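PDB 3DZ1: dihydrodipicolinate synthase from Rhodopseudomonas palustris, which probably catalyses the condensation of pyruvate with aspartate semialdehyde to give 4-hydroxy-tetrahydrodipicolinate, an early step of lysine biosynthesis. Local coordinates for residues A[17-22]-A[29-34]; A[35-40]-A[272-277]; A[218-221]-A[225-228]; A[268-271]-A[277-280]. All coordinates share one frame; numbering follows the deposited sequence.

Overall arrangement
Interactions 1 and 2 use successive turns of helix 28-40, the first helix of the barrel, and both are buried and mainly apolar. Interaction 1 holds the loop after strand 11-15; interaction 2 brings in the chain just past helix 260-271. Interaction 3, also buried, lies nearer the centre of the chain and packs the end of strand 215-218 on helix 223-234, with a hydroxyl turning the loop. Interaction 4 is only partly buried, near the surface, where a lysine stem and a water link helix 260-271 to its own following loop. It shares Ser277 with interaction 2, while interactions 2 and 3 touch through Arg272 and the loop of interaction 3.

Interaction 1: residues A[17-22]-A[29-34]; sequences PTPFHD and VSIDRL
With CG anti to its own carbonyl carbon (chi1 -86°) and CD1 extended beyond it, Leu34 sends that methyl out to the pyrrolidine rings of Pro17 and Pro19. Ile31 has CG1 in the equivalent place beside the backbone N (chi1 -72°), which lays this methylene across the CD-CG side of the Pro19 ring. The Pro19 ring is therefore received by three helix residues at once. Its CB lies 3.6 Å from Ser30 CB. Pro19 CD is 3.5 Å from Ile31 CG1, and the two side chains cross at about a right angle. Leu34 approaches differently: it and Pro19 reach toward each other end-on, with Leu34 CD1 3.7 Å from Pro19 CG. The same methyl meets Pro17 in the same manner, Leu34 CD1 lying 4.0 Å from Pro17 CG, so one methyl serves both prolines. Pro17 also touches Lys266 and Leu269 of helix 260-271.

Ser30 gives the proline only its CB. Its hydroxyl is taken up by Asp27 OD2 and by the backbone N of Ser276, which ties the start of the helix to the C-terminal part of the chain. Pro17 O is buried here and has no partner in the model.

The rigid prolines bring fixed shapes to the helix surface, and the meeting is one of carbon against carbon throughout. This is the first beta-alpha unit of a TIM barrel: the loop leaving strand 11-15 folds back on the opening turns of helix 28-40.

Interaction 2: residues A[35-40]-A[272-277]; sequences TDFYAE and RGLLSS
Arg272 NH1 donates to Cys221 O, NH2 of the same group makes a salt bridge with Asp224, and the guanidinium so held presents one face to the ring of Phe37. Phe37 CZ is the carbon it meets, 3.7 Å from Arg272 NH1. The two planes stand 84° apart, so this is no parallel stack. Leu274 supplies the apolar half. Its CD1 sits over a face of the Phe37 ring, 3.6 Å from the centroid and only 16° off the normal, a CH-pi contact, while its CD2 touches Phe37 CB at 3.7 Å. Phe37 reaches both partners because CG is anti to its backbone N (chi1 173°), throwing the ring outward from the helix. Replacement of Phe37 by an alanine would probably open a gap beside Leu274 CD1 and leave the Arg272 guanidinium without its aromatic support.

Behind these side chains the backbone turns at Gly273, whose positive phi would press a CB against the preceding carbonyl oxygen. With two bonds back into the last turn, it makes the Schellman motif that ends helix 260-271, set here against the first helix of the TIM barrel.

Interaction 3: residues A[218-221]-A[225-228]; sequences TGYC and MLVD
Leu226 comes up obliquely to the phenol ring of Tyr220, its CG 3.7 Å from ring atom CD2, with the two side chains crossing at about a right angle. The Tyr220 side chain also touches Leu251, Ile252 and Glu255 of helix 238-255, and the hydroxyl at its end is hydrogen-bonded to His248 ND1 of the same helix. Tyr220 thus touches both helix 223-234 and helix 238-255.

Leu226 CD1 reaches on to Thr218, where it approaches all of the side chain: OG1 at 3.4 Å, and CB and CG2 at 3.7 Å each. It also lies 3.8 Å from Tyr220 CD2, so one methyl fills the angle between threonine and tyrosine.

Thr218 OG1 has a second task. A chi1 of 176° sets it opposite the backbone N and beside the carbonyl carbon, from where Thr218 OG1 accepts from Tyr220 N at 2.8 Å with an N-H...O angle of 155°. That makes an ST turn, bending the backbone as it leaves strand 215-218. Replacing Thr218 by a valine is likely to leave Tyr220 N without its acceptor and the turn less firmly set.

Thr218 also pairs through its backbone with Phe13 and Ile15, where the last strand of the barrel meets the first. Its neighbour Met217 is predicted to bind pyruvate. The chemistry implies a division of labour: a hydroxyl shapes the loop, and carbon contacts seat it on helix 223-234.

Interaction 4: residues A[268-271]-A[277-280]; sequences VLKK and SSAQ
Lys270 lays the middle of its side chain against the backbone of Ser277 and Ser278, and its closest approach is CD to Ser278 N at 3.8 Å. The same CD lies 4.0 Å from Ser278 CB and 4.2 Å from Ser277 C, which makes a close but modest fit of methylene against peptide. The stem arrives there because CG is anti to the backbone N (chi1 177°) and the chain stays extended all the way to NZ.

The loop it leans on is shaped by an ST turn: Ser277 OG accepts from Ala279 N at 3.0 Å, with an N-H...O angle of 157°. This bend belongs to the connection between helices 260-271 and 289-301, part of the helical portion that follows the TIM barrel.

Beyond CD the contact becomes looser and wetter. The ammonium group does not meet the loop directly. A water takes a bond from Lys270 NZ at 2.7 Å and another from Ser278 N at 3.0 Å, accepting both and filling the step between them. Lys270 itself is exposed, whereas Ser277 behind it is buried and bonds weakly to Asp22 OD1. Further along the loop, Ala279 O receives a bond from Lys266 NZ, one turn earlier on the helix.

Interaction 1: residues A[17-22]-A[29-34]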
loop_
_atom_site.group_PDB
_atom_site.type_symbol
_atom_site.label_atom_id
_atom_site.label_comp_id
_atom_site.label_asym_id
_atom_site.label_seq_id
_atom_site.Cartn_x
_atom_site.Cartn_y
_atom_site.Cartn_z
ATOM N N PRO A 17 -1.864 19.241 20.885
ATOM C CA PRO A 17 -1.215 17.967 21.183
ATOM C C PRO A 17 -1.737 17.612 22.577
ATOM O O PRO A 17 -2.328 18.462 23.244
ATOM C CB PRO A 17 0.263 18.338 21.210
ATOM C CG PRO A 17 0.234 19.728 21.767
ATOM C CD PRO A 17 -0.908 20.357 20.994
ATOM N N THR A 18 -1.559 16.371 23.009
ATOM C CA THR A 18 -1.991 15.995 24.348
ATOM C C THR A 18 -0.741 16.111 25.211
ATOM O O THR A 18 0.228 15.382 25.004
ATOM C CB THR A 18 -2.534 14.550 24.385
ATOM O OG1 THR A 18 -3.744 14.484 23.622
ATOM C CG2 THR A 18 -2.825 14.116 25.818
ATOM N N PRO A 19 -0.732 17.054 26.168
ATOM C CA PRO A 19 0.414 17.270 27.060
ATOM C C PRO A 19 0.663 16.108 28.016
ATOM O O PRO A 19 -0.245 15.686 28.727
ATOM C CB PRO A 19 0.032 18.545 27.821
ATOM C CG PRO A 19 -0.940 19.227 26.915
ATOM C CD PRO A 19 -1.764 18.077 26.406
ATOM N N PHE A 20 1.893 15.604 28.028
ATOM C CA PHE A 20 2.278 14.505 28.912
ATOM C C PHE A 20 3.505 14.889 29.731
ATOM O O PHE A 20 4.300 15.740 29.328
ATOM C CB PHE A 20 2.676 13.251 28.123
ATOM C CG PHE A 20 1.569 12.638 27.323
ATOM C CD1 PHE A 20 0.425 12.150 27.945
ATOM C CD2 PHE A 20 1.696 12.501 25.945
ATOM C CE1 PHE A 20 -0.575 11.529 27.202
ATOM C CE2 PHE A 20 0.702 11.885 25.196
ATOM C CZ PHE A 20 -0.435 11.396 25.827
ATOM N N HIS A 21 3.651 14.251 30.884
ATOM C CA HIS A 21 4.830 14.459 31.704
ATOM C C HIS A 21 5.722 13.300 31.260
ATOM O O HIS A 21 5.309 12.481 30.440
ATOM C CB HIS A 21 4.491 14.359 33.192
ATOM C CG HIS A 21 3.742 15.544 33.718
ATOM N ND1 HIS A 21 4.246 16.827 33.660
ATOM C CD2 HIS A 21 2.532 15.643 34.319
ATOM C CE1 HIS A 21 3.379 17.664 34.205
ATOM N NE2 HIS A 21 2.332 16.970 34.613
ATOM N N ASP A 22 6.932 13.216 31.790
ATOM C CA ASP A 22 7.854 12.157 31.394
ATOM C C ASP A 22 7.381 10.733 31.703
ATOM O O ASP A 22 7.686 9.796 30.960
ATOM C CB ASP A 22 9.210 12.429 32.033
ATOM C CG ASP A 22 9.715 13.829 31.724
ATOM O OD1 ASP A 22 10.170 14.063 30.583
ATOM O OD2 ASP A 22 9.635 14.698 32.619
ATOM N N VAL A 29 -2.441 20.703 33.716
ATOM C CA VAL A 29 -2.063 22.096 33.885
ATOM C C VAL A 29 -1.700 22.681 32.520
ATOM O O VAL A 29 -2.074 23.809 32.195
ATOM C CB VAL A 29 -0.849 22.224 34.831
ATOM C CG1 VAL A 29 -0.481 23.680 35.014
ATOM C CG2 VAL A 29 -1.171 21.582 36.173
ATOM N N SER A 30 -0.966 21.903 31.729
ATOM C CA SER A 30 -0.548 22.333 30.397
ATOM C C SER A 30 -1.719 22.385 29.422
ATOM O O SER A 30 -1.728 23.205 28.502
ATOM C CB SER A 30 0.544 21.407 29.861
ATOM O OG SER A 30 1.779 21.676 30.506
ATOM N N ILE A 31 -2.703 21.511 29.608
ATOM C CA ILE A 31 -3.871 21.537 28.737
ATOM C C ILE A 31 -4.553 22.894 28.904
ATOM O O ILE A 31 -4.937 23.527 27.923
ATOM C CB ILE A 31 -4.867 20.404 29.080
ATOM C CG1 ILE A 31 -4.283 19.059 28.638
ATOM C CG2 ILE A 31 -6.208 20.653 28.394
ATOM C CD1 ILE A 31 -5.134 17.861 28.998
ATOM N N ASP A 32 -4.676 23.356 30.146
ATOM C CA ASP A 32 -5.310 24.647 30.404
ATOM C C ASP A 32 -4.448 25.785 29.862
ATOM O O ASP A 32 -4.956 26.743 29.284
ATOM C CB ASP A 32 -5.535 24.864 31.908
ATOM C CG ASP A 32 -6.378 23.773 32.546
ATOM O OD1 ASP A 32 -7.321 23.274 31.897
ATOM O OD2 ASP A 32 -6.102 23.429 33.715
ATOM N N ARG A 33 -3.141 25.675 30.063
ATOM C CA ARG A 33 -2.201 26.688 29.604
ATOM C C ARG A 33 -2.243 26.814 28.078
ATOM O O ARG A 33 -2.235 27.923 27.533
ATOM C CB ARG A 33 -0.796 26.315 30.071
ATOM C CG ARG A 33 0.266 27.363 29.824
ATOM C CD ARG A 33 1.599 26.838 30.317
ATOM N NE ARG A 33 1.550 26.504 31.734
ATOM C CZ ARG A 33 2.088 25.412 32.268
ATOM N NH1 ARG A 33 2.720 24.528 31.504
ATOM N NH2 ARG A 33 2.002 25.206 33.575
ATOM N N LEU A 34 -2.275 25.675 27.392
ATOM C CA LEU A 34 -2.345 25.669 25.933
ATOM C C LEU A 34 -3.647 26.313 25.476
ATOM O O LEU A 34 -3.654 27.147 24.574
ATOM C CB LEU A 34 -2.291 24.234 25.393
ATOM C CG LEU A 34 -0.919 23.609 25.154
ATOM C CD1 LEU A 34 -1.084 22.158 24.719
ATOM C CD2 LEU A 34 -0.183 24.410 24.086
#

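Interaction 2: residues A[35-40]-A[272-277]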
loop_
_atom_site.group_PDB
_atom_site.type_symbol
_atom_site.label_atom_id
_atom_site.label_comp_id
_atom_site.label_asym_id
_atom_site.label_seq_id
_atom_site.Cartn_x
_atom_site.Cartn_y
_atom_site.Cartn_z
ATOM N N THR A 35 -4.746 25.918 26.109
ATOM C CA THR A 35 -6.055 26.447 25.760
ATOM C C THR A 35 -6.125 27.960 25.927
ATOM O O THR A 35 -6.638 28.661 25.051
ATOM C CB THR A 35 -7.166 25.805 26.614
ATOM O OG1 THR A 35 -7.145 24.383 26.437
ATOM C CG2 THR A 35 -8.531 26.340 26.194
ATOM N N ASP A 36 -5.623 28.461 27.053
ATOM C CA ASP A 36 -5.636 29.902 27.315
ATOM C C ASP A 36 -4.821 30.624 26.257
ATOM O O ASP A 36 -5.178 31.721 25.811
ATOM C CB ASP A 36 -5.050 30.211 28.696
ATOM C CG ASP A 36 -5.898 29.665 29.825
ATOM O OD1 ASP A 36 -7.111 29.453 29.610
ATOM O OD2 ASP A 36 -5.353 29.462 30.931
ATOM N N PHE A 37 -3.712 30.001 25.875
ATOM C CA PHE A 37 -2.820 30.544 24.862
ATOM C C PHE A 37 -3.553 30.707 23.531
ATOM O O PHE A 37 -3.568 31.794 22.944
ATOM C CB PHE A 37 -1.618 29.614 24.673
ATOM C CG PHE A 37 -0.726 30.010 23.532
ATOM C CD1 PHE A 37 0.042 31.168 23.601
ATOM C CD2 PHE A 37 -0.685 29.246 22.372
ATOM C CE1 PHE A 37 0.835 31.563 22.527
ATOM C CE2 PHE A 37 0.106 29.632 21.294
ATOM C CZ PHE A 37 0.867 30.793 21.372
ATOM N N TYR A 38 -4.154 29.622 23.049
ATOM C CA TYR A 38 -4.882 29.666 21.783
ATOM C C TYR A 38 -5.931 30.778 21.753
ATOM O O TYR A 38 -6.087 31.469 20.746
ATOM C CB TYR A 38 -5.577 28.329 21.508
ATOM C CG TYR A 38 -4.658 27.131 21.415
ATOM C CD1 TYR A 38 -3.452 27.198 20.714
ATOM C CD2 TYR A 38 -5.023 25.909 21.981
ATOM C CE1 TYR A 38 -2.634 26.072 20.577
ATOM C CE2 TYR A 38 -4.217 24.782 21.852
ATOM C CZ TYR A 38 -3.027 24.868 21.149
ATOM O OH TYR A 38 -2.242 23.746 21.009
ATOM N N ALA A 39 -6.666 30.932 22.851
ATOM C CA ALA A 39 -7.695 31.961 22.924
ATOM C C ALA A 39 -7.048 33.339 22.902
ATOM O O ALA A 39 -7.487 34.236 22.179
ATOM C CB ALA A 39 -8.515 31.797 24.194
ATOM N N GLU A 40 -5.993 33.492 23.694
ATOM C CA GLU A 40 -5.276 34.757 23.802
ATOM C C GLU A 40 -4.741 35.280 22.471
ATOM O O GLU A 40 -4.754 36.489 22.225
ATOM C CB GLU A 40 -4.114 34.601 24.787
ATOM C CG GLU A 40 -3.320 35.866 25.036
ATOM C CD GLU A 40 -2.080 35.602 25.876
ATOM O OE1 GLU A 40 -1.211 34.817 25.429
ATOM O OE2 GLU A 40 -1.973 36.172 26.984
ATOM N N ARG A 272 8.376 27.568 24.576
ATOM C CA ARG A 272 7.534 28.756 24.636
ATOM C C ARG A 272 6.814 28.871 25.982
ATOM O O ARG A 272 6.053 29.813 26.209
ATOM C CB ARG A 272 6.511 28.751 23.495
ATOM C CG ARG A 272 7.136 28.855 22.114
ATOM C CD ARG A 272 6.095 29.154 21.048
ATOM N NE ARG A 272 5.581 30.516 21.162
ATOM C CZ ARG A 272 4.611 31.020 20.403
ATOM N NH1 ARG A 272 4.042 30.275 19.467
ATOM N NH2 ARG A 272 4.212 32.273 20.582
ATOM N N GLY A 273 7.055 27.902 26.863
ATOM C CA GLY A 273 6.444 27.919 28.180
ATOM C C GLY A 273 5.014 27.416 28.262
ATOM O O GLY A 273 4.353 27.617 29.282
ATOM N N LEU A 274 4.538 26.756 27.207
ATOM C CA LEU A 274 3.171 26.244 27.178
ATOM C C LEU A 274 3.070 24.816 27.706
ATOM O O LEU A 274 2.052 24.433 28.282
ATOM C CB LEU A 274 2.615 26.325 25.750
ATOM C CG LEU A 274 2.626 27.742 25.162
ATOM C CD1 LEU A 274 2.192 27.712 23.708
ATOM C CD2 LEU A 274 1.715 28.641 25.985
ATOM N N LEU A 275 4.117 24.026 27.500
ATOM C CA LEU A 275 4.134 22.651 27.997
ATOM C C LEU A 275 5.203 22.530 29.084
ATOM O O LEU A 275 6.265 23.145 28.978
ATOM C CB LEU A 275 4.459 21.660 26.869
ATOM C CG LEU A 275 3.484 21.508 25.699
ATOM C CD1 LEU A 275 3.985 20.410 24.758
ATOM C CD2 LEU A 275 2.104 21.164 26.222
ATOM N N SER A 276 4.914 21.753 30.126
ATOM C CA SER A 276 5.868 21.527 31.210
ATOM C C SER A 276 6.925 20.557 30.707
ATOM O O SER A 276 8.106 20.673 31.040
ATOM C CB SER A 276 5.176 20.905 32.430
ATOM O OG SER A 276 4.292 21.819 33.043
ATOM N N SER A 277 6.479 19.592 29.907
ATOM C CA SER A 277 7.357 18.585 29.329
ATOM C C SER A 277 7.022 18.368 27.860
ATOM O O SER A 277 5.870 18.511 27.449
ATOM C CB SER A 277 7.210 17.258 30.077
ATOM O OG SER A 277 7.904 16.222 29.399
#

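Interaction 3: residues A[218-221]-A[225-228]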
loop_
_atom_site.group_PDB
_atom_site.type_symbol
_atom_site.label_atom_id
_atom_site.label_comp_id
_atom_site.label_asym_id
_atom_site.label_seq_id
_atom_site.Cartn_x
_atom_site.Cartn_y
_atom_site.Cartn_z
ATOM N N THR A 218 -4.372 24.203 12.091
ATOM C CA THR A 218 -2.945 23.948 12.190
ATOM C C THR A 218 -2.363 23.438 13.501
ATOM O O THR A 218 -2.767 23.852 14.583
ATOM C CB THR A 218 -2.179 25.238 11.828
ATOM O OG1 THR A 218 -0.775 25.036 12.010
ATOM C CG2 THR A 218 -2.638 26.390 12.715
ATOM N N GLY A 219 -1.386 22.545 13.369
ATOM C CA GLY A 219 -0.685 22.003 14.517
ATOM C C GLY A 219 0.660 22.711 14.635
ATOM O O GLY A 219 1.478 22.377 15.492
ATOM N N TYR A 220 0.887 23.698 13.768
ATOM C CA TYR A 220 2.133 24.469 13.762
ATOM C C TYR A 220 2.371 25.132 15.122
ATOM O O TYR A 220 1.441 25.686 15.719
ATOM C CB TYR A 220 2.074 25.530 12.656
ATOM C CG TYR A 220 3.334 26.352 12.503
ATOM C CD1 TYR A 220 4.584 25.740 12.374
ATOM C CD2 TYR A 220 3.276 27.745 12.468
ATOM C CE1 TYR A 220 5.745 26.499 12.215
ATOM C CE2 TYR A 220 4.427 28.511 12.308
ATOM C CZ TYR A 220 5.657 27.884 12.183
ATOM O OH TYR A 220 6.791 28.649 12.022
ATOM N N CYS A 221 3.617 25.080 15.599
ATOM C CA CYS A 221 3.974 25.644 16.902
ATOM C C CYS A 221 3.837 27.159 17.051
ATOM O O CYS A 221 4.081 27.702 18.129
ATOM C CB CYS A 221 5.389 25.198 17.312
ATOM S SG CYS A 221 6.700 25.559 16.132
HETATM N N MSE A 225 1.085 33.158 14.839
HETATM C CA MSE A 225 1.545 33.828 13.631
HETATM C C MSE A 225 0.715 33.450 12.405
HETATM O O MSE A 225 0.571 34.250 11.484
HETATM C CB MSE A 225 3.026 33.536 13.387
HETATM C CG MSE A 225 3.944 34.126 14.455
HETATM SE SE MSE A 225 3.781 36.066 14.660
HETATM C CE MSE A 225 2.560 36.115 16.152
ATOM N N LEU A 226 0.171 32.237 12.376
ATOM C CA LEU A 226 -0.662 31.857 11.244
ATOM C C LEU A 226 -1.988 32.618 11.334
ATOM O O LEU A 226 -2.665 32.827 10.323
ATOM C CB LEU A 226 -0.895 30.342 11.214
ATOM C CG LEU A 226 0.361 29.496 10.968
ATOM C CD1 LEU A 226 -0.052 28.058 10.672
ATOM C CD2 LEU A 226 1.162 30.060 9.795
ATOM N N VAL A 227 -2.352 33.043 12.545
ATOM C CA VAL A 227 -3.572 33.824 12.740
ATOM C C VAL A 227 -3.412 35.083 11.883
ATOM O O VAL A 227 -4.346 35.512 11.190
ATOM C CB VAL A 227 -3.759 34.245 14.230
ATOM C CG1 VAL A 227 -4.786 35.370 14.333
ATOM C CG2 VAL A 227 -4.223 33.055 15.063
ATOM N N ASP A 228 -2.214 35.667 11.927
ATOM C CA ASP A 228 -1.920 36.868 11.150
ATOM C C ASP A 228 -1.854 36.563 9.658
ATOM O O ASP A 228 -2.293 37.370 8.840
ATOM C CB ASP A 228 -0.601 37.506 11.606
ATOM C CG ASP A 228 -0.689 38.098 13.005
ATOM O OD1 ASP A 228 -1.740 38.686 13.332
ATOM O OD2 ASP A 228 0.293 37.986 13.771
#

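Interaction 4: residues A[268-271]-A[277-280]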
loop_
_atom_site.group_PDB
_atom_site.type_symbol
_atom_site.label_atom_id
_atom_site.label_comp_id
_atom_site.label_asym_id
_atom_site.label_seq_id
_atom_site.Cartn_x
_atom_site.Cartn_y
_atom_site.Cartn_z
ATOM N N VAL A 268 9.185 22.880 20.846
ATOM C CA VAL A 268 8.982 24.324 20.769
ATOM C C VAL A 268 7.921 24.837 21.747
ATOM O O VAL A 268 8.113 25.865 22.397
ATOM C CB VAL A 268 8.594 24.755 19.334
ATOM C CG1 VAL A 268 8.321 26.251 19.296
ATOM C CG2 VAL A 268 9.723 24.408 18.365
ATOM N N LEU A 269 6.807 24.121 21.857
ATOM C CA LEU A 269 5.743 24.542 22.764
ATOM C C LEU A 269 6.244 24.565 24.207
ATOM O O LEU A 269 5.765 25.350 25.026
ATOM C CB LEU A 269 4.533 23.612 22.636
ATOM C CG LEU A 269 3.783 23.714 21.304
ATOM C CD1 LEU A 269 2.729 22.620 21.212
ATOM C CD2 LEU A 269 3.141 25.091 21.189
ATOM N N LYS A 270 7.208 23.703 24.516
ATOM C CA LYS A 270 7.775 23.662 25.861
ATOM C C LYS A 270 8.678 24.883 26.016
ATOM O O LYS A 270 8.643 25.578 27.030
ATOM C CB LYS A 270 8.600 22.384 26.056
ATOM C CG LYS A 270 9.281 22.287 27.416
ATOM C CD LYS A 270 10.215 21.088 27.478
ATOM C CE LYS A 270 11.040 21.091 28.756
ATOM N NZ LYS A 270 12.126 20.065 28.704
ATOM N N LYS A 271 9.484 25.135 24.990
ATOM C CA LYS A 271 10.397 26.268 24.981
ATOM C C LYS A 271 9.609 27.575 25.081
ATOM O O LYS A 271 10.109 28.573 25.608
ATOM C CB LYS A 271 11.229 26.238 23.696
ATOM C CG LYS A 271 12.235 27.360 23.562
ATOM C CD LYS A 271 13.037 27.229 22.265
ATOM C CE LYS A 271 13.985 26.037 22.302
ATOM N NZ LYS A 271 15.040 26.218 23.339
ATOM N N SER A 277 6.479 19.592 29.907
ATOM C CA SER A 277 7.357 18.585 29.329
ATOM C C SER A 277 7.022 18.368 27.860
ATOM O O SER A 277 5.870 18.511 27.449
ATOM C CB SER A 277 7.210 17.258 30.077
ATOM O OG SER A 277 7.904 16.222 29.399
ATOM N N SER A 278 8.037 18.018 27.078
ATOM C CA SER A 278 7.873 17.772 25.649
ATOM C C SER A 278 7.658 16.284 25.394
ATOM O O SER A 278 7.647 15.833 24.254
ATOM C CB SER A 278 9.117 18.239 24.894
ATOM O OG SER A 278 10.272 17.560 25.362
ATOM N N ALA A 279 7.472 15.530 26.469
ATOM C CA ALA A 279 7.281 14.086 26.385
ATOM C C ALA A 279 6.091 13.603 25.556
ATOM O O ALA A 279 5.046 14.257 25.483
ATOM C CB ALA A 279 7.183 13.508 27.797
ATOM N N GLN A 280 6.285 12.449 24.925
ATOM C CA GLN A 280 5.256 11.781 24.136
ATOM C C GLN A 280 5.180 10.390 24.749
ATOM O O GLN A 280 6.072 9.993 25.499
ATOM C CB GLN A 280 5.678 11.611 22.679
ATOM C CG GLN A 280 6.212 12.836 21.994
ATOM C CD GLN A 280 6.800 12.506 20.639
ATOM O OE1 GLN A 280 7.603 13.262 20.101
ATOM N NE2 GLN A 280 6.396 11.370 20.077
HETATM O O HOH W 1 10.622 17.773 28.569
#